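Local coordinates for ornithine carbamoyltransferase (Giardia intestinalis, PDB 3GRF) that catalyses transfer of the carbamoyl group between carbamoyl phosphate and ornithine, an activity that serves arginine degradation in this parasite, at the interface of chains A and B. Numbering follows the deposited sequence. Chains: chain A/B, Ornithine carbamoyltransferase.

The interface of chains A and B. Residues chain A 57, 60-61, 64, 308, 311; chain B 74, 100-101.
B:Met100 pushes its side chain between two helices of chain A, 56-69 with A:Val60 and 303-322 with A:Gly308 and A:Leu311, while A:Ser61 reaches the sulfur and methyl from between A:Val60 and helix 303-322. This knob-in-groove contact illustrates how one loop residue can key neighbouring subunits together in the transcarbamoylase family, whose ornithine enzymes are typically trimers like the assembly deposited here. B:Met100 loses 78 Å² of surface to the partner, far more than any other residue of the patch.

The apolar contacts follow the methionine outward. Its chain is extended beyond CG (chi3 -160°), which carries the sulfur and methyl in between the helices. The methylene CG rests 3.7 Å from CB of A:Leu311, near the root of that side chain. One atom further, SD lies 3.7 Å from CG1 of A:Val60 and equally near CB of A:Ser61, the two approaching from directions about square to one another. The terminal CE reaches CA of A:Gly308 at 3.9 Å, where the glycine offers bare backbone to the methyl.

Beside this knob lies a mixed group of van der Waals contacts, methyls against one another and against oxygens. CG1 of A:Val60, anti to its own backbone nitrogen (chi1 158°), also meets CG1 of B:Val101 at 3.7 Å, the two side chains crossing at about a right angle. B:Ile74, from strand 72-77, brings its CD1 against the hydroxyl oxygen of A:Thr64, which CG1 of B:Val101 also touches, while the threonine methyl CG2 packs 3.4 Å from the backbone O of B:Met100.

Hydrogen bonds within helix 56-69 set the polar side chains. A:Ser61 OG donates to the carbonyl O of A:Arg57 at 2.8 Å, which fixes the hydroxyl at chi1 60°, on the helix side; the backbone alone places the CB that meets the sulfur. Likewise A:Thr64 OG1 donates to A:Val60 O at 2.6 Å; this engages the hydroxyl one turn back and fixes the direction of the methyl.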
ATOM      1  N   ARG A  57      -5.464  -8.407 -11.357  1.00 29.44           N
ATOM      2  CA  ARG A  57      -4.583  -8.274 -12.523  1.00 37.69           C
ATOM      3  C   ARG A  57      -4.020  -6.877 -12.660  1.00 31.99           C
ATOM      4  O   ARG A  57      -2.819  -6.701 -12.831  1.00 34.98           O
ATOM      5  CB  ARG A  57      -5.321  -8.598 -13.825  1.00 36.56           C
ATOM      6  CG  ARG A  57      -5.150 -10.012 -14.321  1.00 45.85           C
ATOM      7  CD  ARG A  57      -6.404 -10.354 -15.120  1.00 51.83           C
ATOM      8  NE  ARG A  57      -7.181 -11.364 -14.436  1.00 53.79           N
ATOM      9  CZ  ARG A  57      -7.959 -11.160 -13.370  1.00 56.54           C
ATOM     10  NH1 ARG A  57      -8.089  -9.960 -12.816  1.00 55.22           N
ATOM     11  NH2 ARG A  57      -8.603 -12.188 -12.838  1.00 59.47           N
ATOM     12  N   VAL A  60      -1.952  -5.746  -9.305  1.00 22.45           N
ATOM     13  CA  VAL A  60      -0.672  -6.432  -9.034  1.00 25.06           C
ATOM     14  C   VAL A  60       0.326  -6.073 -10.117  1.00 26.86           C
ATOM     15  O   VAL A  60       1.529  -5.961  -9.849  1.00 24.89           O
ATOM     16  CB  VAL A  60      -0.852  -7.995  -8.927  1.00 23.08           C
ATOM     17  CG1 VAL A  60       0.450  -8.769  -9.177  1.00 27.04           C
ATOM     18  CG2 VAL A  60      -1.437  -8.390  -7.589  1.00 32.16           C
ATOM     19  N   SER A  61      -0.135  -5.945 -11.360  1.00 25.78           N
ATOM     20  CA  SER A  61       0.824  -5.701 -12.463  1.00 24.97           C
ATOM     21  C   SER A  61       1.411  -4.287 -12.360  1.00 13.94           C
ATOM     22  O   SER A  61       2.589  -4.061 -12.641  1.00 34.49           O
ATOM     23  CB  SER A  61       0.186  -5.930 -13.857  1.00 26.51           C
ATOM     24  OG  SER A  61      -0.915  -5.075 -14.075  1.00 28.54           O
ATOM     25  N   THR A  64       3.698  -4.072  -9.052  1.00 32.60           N
ATOM     26  CA  THR A  64       4.899  -4.839  -9.366  1.00 29.88           C
ATOM     27  C   THR A  64       5.749  -4.150 -10.429  1.00 28.58           C
ATOM     28  O   THR A  64       7.001  -4.164 -10.334  1.00 30.08           O
ATOM     29  CB  THR A  64       4.522  -6.282  -9.810  1.00 24.06           C
ATOM     30  OG1 THR A  64       3.737  -6.857  -8.797  1.00 27.98           O
ATOM     31  CG2 THR A  64       5.799  -7.186  -9.956  1.00 20.33           C
ATOM     32  N   GLY A 308       0.039 -12.694 -17.201  1.00 24.88           N
ATOM     33  CA  GLY A 308       1.335 -12.341 -16.663  1.00 31.66           C
ATOM     34  C   GLY A 308       2.008 -11.210 -17.410  1.00 35.72           C
ATOM     35  O   GLY A 308       2.813 -10.449 -16.814  1.00 32.86           O
ATOM     36  N   LEU A 311       2.177  -7.407 -16.615  1.00 31.38           N
ATOM     37  CA  LEU A 311       3.309  -6.866 -15.858  1.00 27.02           C
ATOM     38  C   LEU A 311       4.258  -6.126 -16.790  1.00 30.51           C
ATOM     39  O   LEU A 311       4.525  -4.949 -16.622  1.00 28.09           O
ATOM     40  CB  LEU A 311       4.043  -7.975 -15.041  1.00 22.16           C
ATOM     41  CG  LEU A 311       5.448  -7.575 -14.478  1.00 24.45           C
ATOM     42  CD1 LEU A 311       5.400  -6.350 -13.534  1.00 23.03           C
ATOM     43  CD2 LEU A 311       6.236  -8.692 -13.884  1.00 24.84           C
TER
ATOM     44  N   ILE B  74       2.996  -5.908  -1.558  1.00 26.07           N
ATOM     45  CA  ILE B  74       1.667  -5.466  -1.915  1.00 25.14           C
ATOM     46  C   ILE B  74       0.710  -5.952  -0.823  1.00 27.46           C
ATOM     47  O   ILE B  74       0.531  -7.144  -0.612  1.00 26.47           O
ATOM     48  CB  ILE B  74       1.223  -6.076  -3.225  1.00 25.00           C
ATOM     49  CG1 ILE B  74       2.118  -5.575  -4.366  1.00 23.46           C
ATOM     50  CG2 ILE B  74      -0.231  -5.703  -3.509  1.00 18.62           C
ATOM     51  CD1 ILE B  74       1.830  -6.256  -5.741  1.00 25.39           C
ATOM     52  N   MET B 100       3.956 -12.861 -12.096  1.00 26.07           N
ATOM     53  CA  MET B 100       4.184 -11.416 -11.831  1.00 31.14           C
ATOM     54  C   MET B 100       5.053 -11.186 -10.601  1.00 36.46           C
ATOM     55  O   MET B 100       6.096 -10.529 -10.710  1.00 24.48           O
ATOM     56  CB  MET B 100       2.876 -10.612 -11.712  1.00 30.21           C
ATOM     57  CG  MET B 100       2.120 -10.362 -13.058  1.00 28.29           C
ATOM     58  SD  MET B 100       0.587  -9.459 -12.775  1.00 33.16           S
ATOM     59  CE  MET B 100      -0.333  -9.804 -14.244  1.00 33.10           C
ATOM     60  N   VAL B 101       4.625 -11.751  -9.449  1.00 28.88           N
ATOM     61  CA  VAL B 101       5.311 -11.560  -8.169  1.00 25.44           C
ATOM     62  C   VAL B 101       6.353 -12.666  -7.948  1.00 30.33           C
ATOM     63  O   VAL B 101       6.398 -13.664  -8.690  1.00 28.40           O
ATOM     64  CB  VAL B 101       4.307 -11.409  -7.003  1.00 24.60           C
ATOM     65  CG1 VAL B 101       3.343 -10.261  -7.334  1.00 25.62           C
ATOM     66  CG2 VAL B 101       3.530 -12.743  -6.769  1.00 21.40           C
TER